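Local coordinates for protein HIRA (Homo sapiens, PDB 5YJE) that works with ASF1A to promote replication-independent chromatin assembly as part of a histone chaperone and is required for periodic repression of histone genes in the cell cycle, at residues E111-S116 with P132-T137; V194-D199 with A245-R250; E292-L297 with L345-P350. All coordinates share one frame; numbering follows the deposited sequence.

Contact 1: E111-S116 with P132-T137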
loop_
_atom_site.group_PDB
_atom_site.type_symbol
_atom_site.label_atom_id
_atom_site.label_comp_id
_atom_site.label_asym_id
_atom_site.label_seq_id
_atom_site.Cartn_x
_atom_site.Cartn_y
_atom_site.Cartn_z
ATOM N N GLU B 111 15.092 4.905 23.676
ATOM C CA GLU B 111 14.895 6.350 23.683
ATOM C C GLU B 111 15.283 6.941 22.336
ATOM O O GLU B 111 16.066 6.329 21.595
ATOM C CB GLU B 111 15.713 7.009 24.788
ATOM C CG GLU B 111 15.408 6.510 26.184
ATOM C CD GLU B 111 16.261 7.213 27.226
ATOM O OE1 GLU B 111 17.478 7.397 26.979
ATOM O OE2 GLU B 111 15.713 7.603 28.280
ATOM N N LYS B 112 14.783 8.145 22.039
ATOM C CA LYS B 112 14.889 8.742 20.704
ATOM C C LYS B 112 14.092 7.926 19.684
ATOM O O LYS B 112 14.423 7.913 18.486
ATOM C CB LYS B 112 16.350 8.896 20.238
ATOM C CG LYS B 112 17.184 9.900 21.027
ATOM N N ARG B 113 13.077 7.199 20.189
ATOM C CA ARG B 113 12.013 6.595 19.387
ATOM C C ARG B 113 12.563 5.599 18.375
ATOM O O ARG B 113 12.110 5.551 17.219
ATOM C CB ARG B 113 11.172 7.670 18.685
ATOM C CG ARG B 113 10.347 8.537 19.623
ATOM C CD ARG B 113 10.231 9.973 19.119
ATOM N NE ARG B 113 9.649 10.024 17.801
ATOM C CZ ARG B 113 9.954 10.925 16.866
ATOM N NH1 ARG B 113 10.853 11.884 17.103
ATOM N NH2 ARG B 113 9.355 10.856 15.676
ATOM N N MET B 114 13.564 4.816 18.792
ATOM C CA MET B 114 14.231 3.911 17.866
ATOM C C MET B 114 13.875 2.482 18.202
ATOM O O MET B 114 13.787 2.120 19.370
ATOM C CB MET B 114 15.757 4.037 17.891
ATOM C CG MET B 114 16.339 5.393 17.534
ATOM S SD MET B 114 15.878 6.165 15.976
ATOM C CE MET B 114 15.923 4.858 14.765
ATOM N N LEU B 115 13.720 1.664 17.176
ATOM C CA LEU B 115 13.426 0.255 17.344
ATOM C C LEU B 115 14.456 -0.550 16.566
ATOM O O LEU B 115 14.683 -0.281 15.384
ATOM C CB LEU B 115 12.002 -0.038 16.868
ATOM C CG LEU B 115 11.690 -1.473 16.481
ATOM C CD1 LEU B 115 11.643 -2.349 17.709
ATOM C CD2 LEU B 115 10.384 -1.489 15.757
ATOM N N SER B 116 15.098 -1.517 17.223
ATOM C CA SER B 116 16.109 -2.343 16.571
ATOM C C SER B 116 15.711 -3.808 16.644
ATOM O O SER B 116 15.122 -4.266 17.623
ATOM C CB SER B 116 17.498 -2.142 17.184
ATOM O OG SER B 116 17.934 -0.796 17.028
ATOM N N PRO B 132 7.078 6.889 14.950
ATOM C CA PRO B 132 6.452 8.226 14.920
ATOM C C PRO B 132 6.290 8.860 16.298
ATOM O O PRO B 132 6.139 10.085 16.385
ATOM C CB PRO B 132 5.097 7.964 14.255
ATOM C CG PRO B 132 4.830 6.482 14.509
ATOM C CD PRO B 132 6.188 5.842 14.418
ATOM N N SER B 133 6.330 8.069 17.366
ATOM C CA SER B 133 6.260 8.570 18.731
ATOM C C SER B 133 6.913 7.526 19.626
ATOM O O SER B 133 7.268 6.439 19.146
ATOM C CB SER B 133 4.794 8.859 19.146
ATOM O OG SER B 133 4.042 7.691 19.342
ATOM N N PRO B 134 7.125 7.825 20.923
ATOM C CA PRO B 134 7.844 6.857 21.775
ATOM C C PRO B 134 7.100 5.540 21.904
ATOM O O PRO B 134 5.866 5.477 21.834
ATOM C CB PRO B 134 7.956 7.562 23.136
ATOM C CG PRO B 134 7.861 9.018 22.826
ATOM C CD PRO B 134 6.907 9.106 21.623
ATOM N N ILE B 135 7.880 4.474 22.065
ATOM C CA ILE B 135 7.322 3.148 22.267
ATOM C C ILE B 135 6.462 3.112 23.534
ATOM O O ILE B 135 6.689 3.853 24.504
ATOM C CB ILE B 135 8.448 2.103 22.358
ATOM C CG1 ILE B 135 7.883 0.679 22.257
ATOM C CG2 ILE B 135 9.316 2.335 23.680
ATOM C CD1 ILE B 135 7.210 0.369 20.924
ATOM N N SER B 136 5.460 2.237 23.515
ATOM C CA SER B 136 4.742 1.825 24.713
ATOM C C SER B 136 4.915 0.331 24.959
ATOM O O SER B 136 5.422 -0.052 26.009
ATOM C CB SER B 136 3.246 2.204 24.616
ATOM O OG SER B 136 2.581 1.982 25.859
ATOM N N THR B 137 4.560 -0.521 24.003
ATOM C CA THR B 137 4.778 -1.951 24.136
ATOM C C THR B 137 5.236 -2.558 22.816
ATOM O O THR B 137 4.965 -2.040 21.730
ATOM C CB THR B 137 3.501 -2.700 24.606
ATOM O OG1 THR B 137 2.415 -2.415 23.704
ATOM C CG2 THR B 137 3.135 -2.325 26.060
#
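Arg113 lies against Pro132, Ser133 and Pro134 in a surface contact. It joins a beta-hairpin turn to the link between two four-stranded antiparallel sheets, in this C-terminal part of HIRA, whose family belongs to the beta-propeller clan. The hairpin pairs strands 105-110 and 114-119. Arg113 and Met114 both face Cys110 there, which makes a G1 beta bulge. Arg113 takes the bulge's left-handed backbone conformation (phi 60°). The other segment follows edge strand 129-130 and leads into strand 135-141, the first of the next sheet. The Arg113 and Pro134 CA atoms are 4.8 Å apart. Arg113 CG sits over the Ser133-Pro134 peptide, 3.5 Å from Pro134 N, and reaches the proline ring at CD, 4.0 Å away. Its chi1 of -67° sets CG anti to the carbonyl carbon. Bends at chi2 and chi3 then carry the guanidinium back along the linker toward Pro132. The head has other partners as well. NH2 makes a weak hydrogen bond to Leu131 O and donates to Ser173 O of the second subunit, so the turn also takes part in the subunit interface. An alanine in place of Arg113 is likely to uncover the Ser133-Pro134 peptide and leave Ser173 O of the second subunit without this donor. Within the two segments the polar link is slight: Arg113 NH2 to Pro132 O is a weak hydrogen bond of 3.4 Å, bent to 126° at the hydrogen.

Contact 2: V194-D199 with A245-R250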
loop_
_atom_site.group_PDB
_atom_site.type_symbol
_atom_site.label_atom_id
_atom_site.label_comp_id
_atom_site.label_asym_id
_atom_site.label_seq_id
_atom_site.Cartn_x
_atom_site.Cartn_y
_atom_site.Cartn_z
ATOM N N VAL B 194 -4.944 -8.350 17.151
ATOM C CA VAL B 194 -6.270 -8.528 17.723
ATOM C C VAL B 194 -6.306 -7.817 19.073
ATOM O O VAL B 194 -5.407 -7.996 19.904
ATOM C CB VAL B 194 -6.617 -10.023 17.876
ATOM C CG1 VAL B 194 -8.033 -10.192 18.334
ATOM C CG2 VAL B 194 -6.397 -10.734 16.555
ATOM N N MET B 195 -7.340 -7.005 19.276
ATOM C CA MET B 195 -7.609 -6.267 20.502
ATOM C C MET B 195 -8.905 -6.817 21.089
ATOM O O MET B 195 -9.982 -6.656 20.498
ATOM C CB MET B 195 -7.724 -4.775 20.204
ATOM C CG MET B 195 -6.598 -4.244 19.341
ATOM S SD MET B 195 -5.173 -3.685 20.304
ATOM C CE MET B 195 -3.892 -4.736 19.658
ATOM N N ASN B 196 -8.793 -7.490 22.230
ATOM C CA ASN B 196 -9.938 -7.999 22.968
ATOM C C ASN B 196 -10.256 -6.997 24.079
ATOM O O ASN B 196 -9.482 -6.860 25.041
ATOM C CB ASN B 196 -9.650 -9.383 23.547
ATOM C CG ASN B 196 -10.881 -10.251 23.597
ATOM O OD1 ASN B 196 -11.165 -10.976 22.687
ATOM N ND2 ASN B 196 -11.666 -10.110 24.637
ATOM N N LEU B 197 -11.385 -6.296 23.932
ATOM C CA LEU B 197 -11.850 -5.267 24.850
ATOM C C LEU B 197 -12.683 -5.871 25.987
ATOM O O LEU B 197 -13.269 -6.961 25.874
ATOM C CB LEU B 197 -12.687 -4.220 24.116
ATOM C CG LEU B 197 -12.082 -3.500 22.902
ATOM C CD1 LEU B 197 -13.004 -2.384 22.422
ATOM C CD2 LEU B 197 -10.718 -2.946 23.218
ATOM N N SER B 198 -12.750 -5.123 27.091
ATOM C CA SER B 198 -13.452 -5.609 28.273
ATOM C C SER B 198 -14.961 -5.701 28.057
ATOM O O SER B 198 -15.619 -6.484 28.745
ATOM C CB SER B 198 -13.149 -4.717 29.479
ATOM O OG SER B 198 -13.742 -3.441 29.325
ATOM N N ASP B 199 -15.520 -4.947 27.117
ATOM C CA ASP B 199 -16.948 -5.049 26.836
ATOM C C ASP B 199 -17.312 -6.298 26.022
ATOM O O ASP B 199 -18.467 -6.442 25.612
ATOM C CB ASP B 199 -17.430 -3.777 26.125
ATOM C CG ASP B 199 -16.984 -3.699 24.671
ATOM O OD1 ASP B 199 -16.072 -4.453 24.262
ATOM O OD2 ASP B 199 -17.523 -2.844 23.934
ATOM N N ALA B 245 -11.226 -19.097 18.128
ATOM C CA ALA B 245 -11.598 -19.818 19.337
ATOM C C ALA B 245 -11.045 -19.130 20.581
ATOM O O ALA B 245 -11.755 -18.991 21.584
ATOM C CB ALA B 245 -11.123 -21.268 19.252
ATOM N N ILE B 246 -9.794 -18.661 20.531
ATOM C CA ILE B 246 -9.224 -17.983 21.694
ATOM C C ILE B 246 -9.941 -16.661 21.954
ATOM O O ILE B 246 -10.348 -16.383 23.090
ATOM C CB ILE B 246 -7.700 -17.800 21.528
ATOM C CG1 ILE B 246 -6.974 -19.138 21.749
ATOM C CG2 ILE B 246 -7.161 -16.747 22.501
ATOM C CD1 ILE B 246 -5.681 -19.290 20.969
ATOM N N ILE B 247 -10.133 -15.845 20.907
ATOM C CA ILE B 247 -10.747 -14.522 21.066
ATOM C C ILE B 247 -12.154 -14.618 21.631
ATOM O O ILE B 247 -12.552 -13.805 22.474
ATOM C CB ILE B 247 -10.735 -13.752 19.732
ATOM C CG1 ILE B 247 -9.331 -13.344 19.327
ATOM C CG2 ILE B 247 -11.629 -12.587 19.777
ATOM C CD1 ILE B 247 -8.668 -14.316 18.466
ATOM N N GLN B 248 -12.938 -15.570 21.147
ATOM C CA GLN B 248 -14.233 -15.847 21.731
ATOM C C GLN B 248 -14.066 -16.732 22.963
ATOM O O GLN B 248 -13.013 -17.322 23.200
ATOM C CB GLN B 248 -15.132 -16.482 20.673
ATOM C CG GLN B 248 -15.197 -15.619 19.428
ATOM C CD GLN B 248 -15.867 -16.292 18.259
ATOM O OE1 GLN B 248 -15.928 -17.517 18.193
ATOM N NE2 GLN B 248 -16.348 -15.494 17.309
ATOM N N GLY B 249 -15.103 -16.811 23.779
ATOM C CA GLY B 249 -14.927 -17.560 25.009
ATOM C C GLY B 249 -15.072 -19.054 24.817
ATOM O O GLY B 249 -15.347 -19.780 25.777
ATOM N N ARG B 250 -14.867 -19.531 23.587
ATOM C CA ARG B 250 -15.403 -20.815 23.123
ATOM C C ARG B 250 -14.279 -21.807 22.818
ATOM O O ARG B 250 -13.927 -22.020 21.652
ATOM C CB ARG B 250 -16.331 -20.579 21.860
#
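Val194 opens the contact by meeting Ile247 tip to tip. Its CG1 touches Ile247 CG1 at 3.6 Å, and Ile247 CD1 lies farther off, 4.2 Å from the same Val194 CG1. The valine sits in strand 193-196 and points toward the short helix 243-247. With CG1 anti to the backbone N (chi1 -174°), this methyl is the one presented to the isoleucine. Two residues on, Asn196 points toward the helix again. Its side chain slants across that of Ile247, and its amide lies beside the Ile247 carbonyl. The backbone of Asn196 is hydrogen-bonded to Gln184 of the neighbouring strand 184-187. Beyond Asn196 the strand gives way to loop and the chain turns away from helix 243-247.

On the other side one residue does the touching. Ile247 is the last helical residue, for Gln248 departs from helical backbone angles. Its two branches are turned differently: CG1 goes to Val194, while the CG2 side faces the Asn196 amide. Ile247 also packs on Leu186, Ala202 and Ser216, and so meets all four strands of the sheet. This is helix-on-sheet packing, with one buried isoleucine seated on the face of a four-stranded antiparallel sheet, in a family of the beta-propeller clan.

Contact 3: E292-L297 with L345-P350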
loop_
_atom_site.group_PDB
_atom_site.type_symbol
_atom_site.label_atom_id
_atom_site.label_comp_id
_atom_site.label_asym_id
_atom_site.label_seq_id
_atom_site.Cartn_x
_atom_site.Cartn_y
_atom_site.Cartn_z
ATOM N N GLU B 292 -9.588 -22.914 11.153
ATOM C CA GLU B 292 -10.883 -22.444 11.641
ATOM C C GLU B 292 -11.778 -21.993 10.492
ATOM O O GLU B 292 -12.999 -22.203 10.532
ATOM C CB GLU B 292 -10.681 -21.323 12.663
ATOM C CG GLU B 292 -10.188 -21.844 14.020
ATOM C CD GLU B 292 -10.036 -20.759 15.077
ATOM O OE1 GLU B 292 -9.587 -19.644 14.735
ATOM O OE2 GLU B 292 -10.388 -21.022 16.252
ATOM N N TYR B 293 -11.188 -21.399 9.450
ATOM C CA TYR B 293 -11.968 -21.054 8.273
ATOM C C TYR B 293 -12.585 -22.296 7.654
ATOM O O TYR B 293 -13.793 -22.333 7.383
ATOM C CB TYR B 293 -11.115 -20.325 7.234
ATOM C CG TYR B 293 -11.928 -19.943 6.002
ATOM C CD1 TYR B 293 -12.754 -18.838 6.022
ATOM C CD2 TYR B 293 -11.878 -20.696 4.833
ATOM C CE1 TYR B 293 -13.515 -18.480 4.914
ATOM C CE2 TYR B 293 -12.631 -20.344 3.711
ATOM C CZ TYR B 293 -13.455 -19.237 3.763
ATOM O OH TYR B 293 -14.221 -18.858 2.678
ATOM N N ARG B 294 -11.761 -23.321 7.412
ATOM C CA ARG B 294 -12.275 -24.552 6.827
ATOM C C ARG B 294 -13.358 -25.171 7.709
ATOM O O ARG B 294 -14.405 -25.603 7.213
ATOM C CB ARG B 294 -11.132 -25.536 6.602
ATOM C CG ARG B 294 -11.590 -26.914 6.177
ATOM C CD ARG B 294 -10.428 -27.869 5.943
ATOM N NE ARG B 294 -10.928 -29.227 5.788
ATOM C CZ ARG B 294 -11.292 -29.998 6.808
ATOM N NH1 ARG B 294 -11.196 -29.542 8.055
ATOM N NH2 ARG B 294 -11.751 -31.221 6.580
ATOM N N HIS B 295 -13.132 -25.198 9.021
ATOM C CA HIS B 295 -14.114 -25.761 9.935
ATOM C C HIS B 295 -15.459 -25.043 9.825
ATOM O O HIS B 295 -16.504 -25.676 9.616
ATOM C CB HIS B 295 -13.586 -25.685 11.365
ATOM C CG HIS B 295 -14.617 -26.021 12.391
ATOM N ND1 HIS B 295 -15.150 -27.286 12.514
ATOM C CD2 HIS B 295 -15.240 -25.256 13.318
ATOM C CE1 HIS B 295 -16.039 -27.293 13.492
ATOM N NE2 HIS B 295 -16.112 -26.074 13.996
ATOM N N TRP B 296 -15.450 -23.716 9.968
ATOM C CA TRP B 296 -16.704 -22.974 9.960
ATOM C C TRP B 296 -17.360 -22.955 8.583
ATOM O O TRP B 296 -18.594 -22.945 8.491
ATOM C CB TRP B 296 -16.470 -21.559 10.470
ATOM C CG TRP B 296 -16.273 -21.544 11.919
ATOM C CD1 TRP B 296 -15.117 -21.311 12.582
ATOM C CD2 TRP B 296 -17.270 -21.800 12.919
ATOM N NE1 TRP B 296 -15.325 -21.389 13.934
ATOM C CE2 TRP B 296 -16.639 -21.691 14.170
ATOM C CE3 TRP B 296 -18.642 -22.107 12.872
ATOM C CZ2 TRP B 296 -17.319 -21.876 15.367
ATOM C CZ3 TRP B 296 -19.318 -22.287 14.053
ATOM C CH2 TRP B 296 -18.662 -22.166 15.289
ATOM N N LEU B 297 -16.573 -22.941 7.510
ATOM C CA LEU B 297 -17.161 -23.057 6.185
ATOM C C LEU B 297 -17.887 -24.382 6.043
ATOM O O LEU B 297 -18.955 -24.450 5.424
ATOM C CB LEU B 297 -16.094 -22.922 5.102
ATOM C CG LEU B 297 -16.594 -23.104 3.662
ATOM C CD1 LEU B 297 -17.487 -21.928 3.236
ATOM C CD2 LEU B 297 -15.437 -23.310 2.662
ATOM N N LEU B 345 -14.428 -27.691 -1.890
ATOM C CA LEU B 345 -15.654 -28.074 -2.589
ATOM C C LEU B 345 -15.809 -29.591 -2.633
ATOM O O LEU B 345 -16.903 -30.127 -2.397
ATOM C CB LEU B 345 -15.647 -27.504 -4.004
ATOM C CG LEU B 345 -16.809 -27.887 -4.920
ATOM C CD1 LEU B 345 -18.103 -27.152 -4.566
ATOM C CD2 LEU B 345 -16.416 -27.638 -6.356
ATOM N N LYS B 346 -14.707 -30.297 -2.916
ATOM C CA LYS B 346 -14.709 -31.755 -2.841
ATOM C C LYS B 346 -15.069 -32.242 -1.439
ATOM O O LYS B 346 -15.742 -33.269 -1.287
ATOM C CB LYS B 346 -13.347 -32.299 -3.272
ATOM N N GLU B 347 -14.628 -31.527 -0.402
ATOM C CA GLU B 347 -15.029 -31.900 0.952
ATOM C C GLU B 347 -16.489 -31.572 1.235
ATOM O O GLU B 347 -17.044 -32.090 2.205
ATOM C CB GLU B 347 -14.143 -31.212 1.992
ATOM C CG GLU B 347 -12.664 -31.549 1.889
ATOM C CD GLU B 347 -11.889 -31.220 3.158
ATOM O OE1 GLU B 347 -11.610 -30.023 3.406
ATOM O OE2 GLU B 347 -11.553 -32.162 3.907
ATOM N N LEU B 348 -17.116 -30.724 0.417
ATOM C CA LEU B 348 -18.541 -30.423 0.546
ATOM C C LEU B 348 -19.425 -31.479 -0.086
ATOM O O LEU B 348 -20.378 -31.953 0.545
ATOM C CB LEU B 348 -18.870 -29.071 -0.083
ATOM C CG LEU B 348 -18.210 -27.899 0.576
ATOM C CD1 LEU B 348 -18.669 -26.620 -0.098
ATOM C CD2 LEU B 348 -18.721 -27.973 2.008
ATOM N N LEU B 349 -19.142 -31.833 -1.339
ATOM C CA LEU B 349 -20.073 -32.600 -2.157
ATOM C C LEU B 349 -20.611 -33.878 -1.505
ATOM O O LEU B 349 -21.706 -34.306 -1.872
ATOM C CB LEU B 349 -19.434 -32.915 -3.509
ATOM C CG LEU B 349 -18.891 -31.700 -4.294
ATOM C CD1 LEU B 349 -18.792 -32.036 -5.778
ATOM C CD2 LEU B 349 -19.727 -30.436 -4.104
ATOM N N PRO B 350 -19.901 -34.534 -0.556
ATOM C CA PRO B 350 -20.591 -35.514 0.303
ATOM C C PRO B 350 -21.870 -34.963 0.927
ATOM O O PRO B 350 -22.969 -35.508 0.749
ATOM C CB PRO B 350 -19.545 -35.827 1.385
ATOM C CG PRO B 350 -18.249 -35.691 0.670
ATOM C CD PRO B 350 -18.436 -34.664 -0.432
#
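Arg294 and Glu347 reach toward each other from helices 290-307 and 341-353 and join in a bidentate salt bridge. The guanidinium offers one edge, with NE and NH2 side by side, and the carboxylate answers with one oxygen to each nitrogen. Arg294 NE donates to Glu347 OE1 at 2.6 Å. Arg294 NH2 donates to Glu347 OE2 at 2.8 Å. Both bonds are fairly straight, and both oxygens are met on the syn side. The two flat groups are not coplanar, however. Their planes are turned 36° against each other. The oxygens stay close to the guanidinium plane, so the twist shows at the carboxylate: NH2 stands 35° out of its plane, NE much less. Two bonds to two different atoms hold the groups against free rotation and pair the charges directly.

The side chains meet at about a right angle. Arg294 has CG anti to its backbone nitrogen (chi1 172°) and runs extended as far as NE. Its CB does not aim at the partner helix, but the extended chain brings the guanidinium to it. Glu347 points toward Arg294 and is extended beyond CG. These long arms span helices that are well separated here, with the Arg294 and Glu347 CA atoms 9.8 Å apart. Leu297 and Leu348 lean into the same gap without close contact.

Glu347 belongs to helix 341-353, which is kinked at Pro350, where the proline nitrogen lacks a bond to the preceding turn. Leu348 of this helix packs farther along helix 290-307, on Leu298 and Ala301. Helix 290-307 is itself backed by helix 266-286, against which Tyr293 and Trp296 lie. The ion pair thus bridges two helices of the helical part of the chain, beyond the four-stranded sheets.

Contact 2 is the buried one of the three. It is mainly apolar, with a helix-end isoleucine on a sheet. Contacts 1 and 3 are at the surface, on opposite sides of the chain's centre, their centres about 44 Å apart. Their chemistry differs. In contact 1 an arginine lies on a backbone and also reaches another subunit. In contact 3 an arginine pairs with a carboxylate, within one chain. No helix or strand is shared: contact 1 joins a hairpin turn to the linker into the next sheet, contact 2 a sheet to a helix, contact 3 two helices. Contacts 2 and 3 touch directly: Ala245 N and Glu292 OE2, 2.8 Å apart, probably form a hydrogen bond linking helices 243-247 and 290-307.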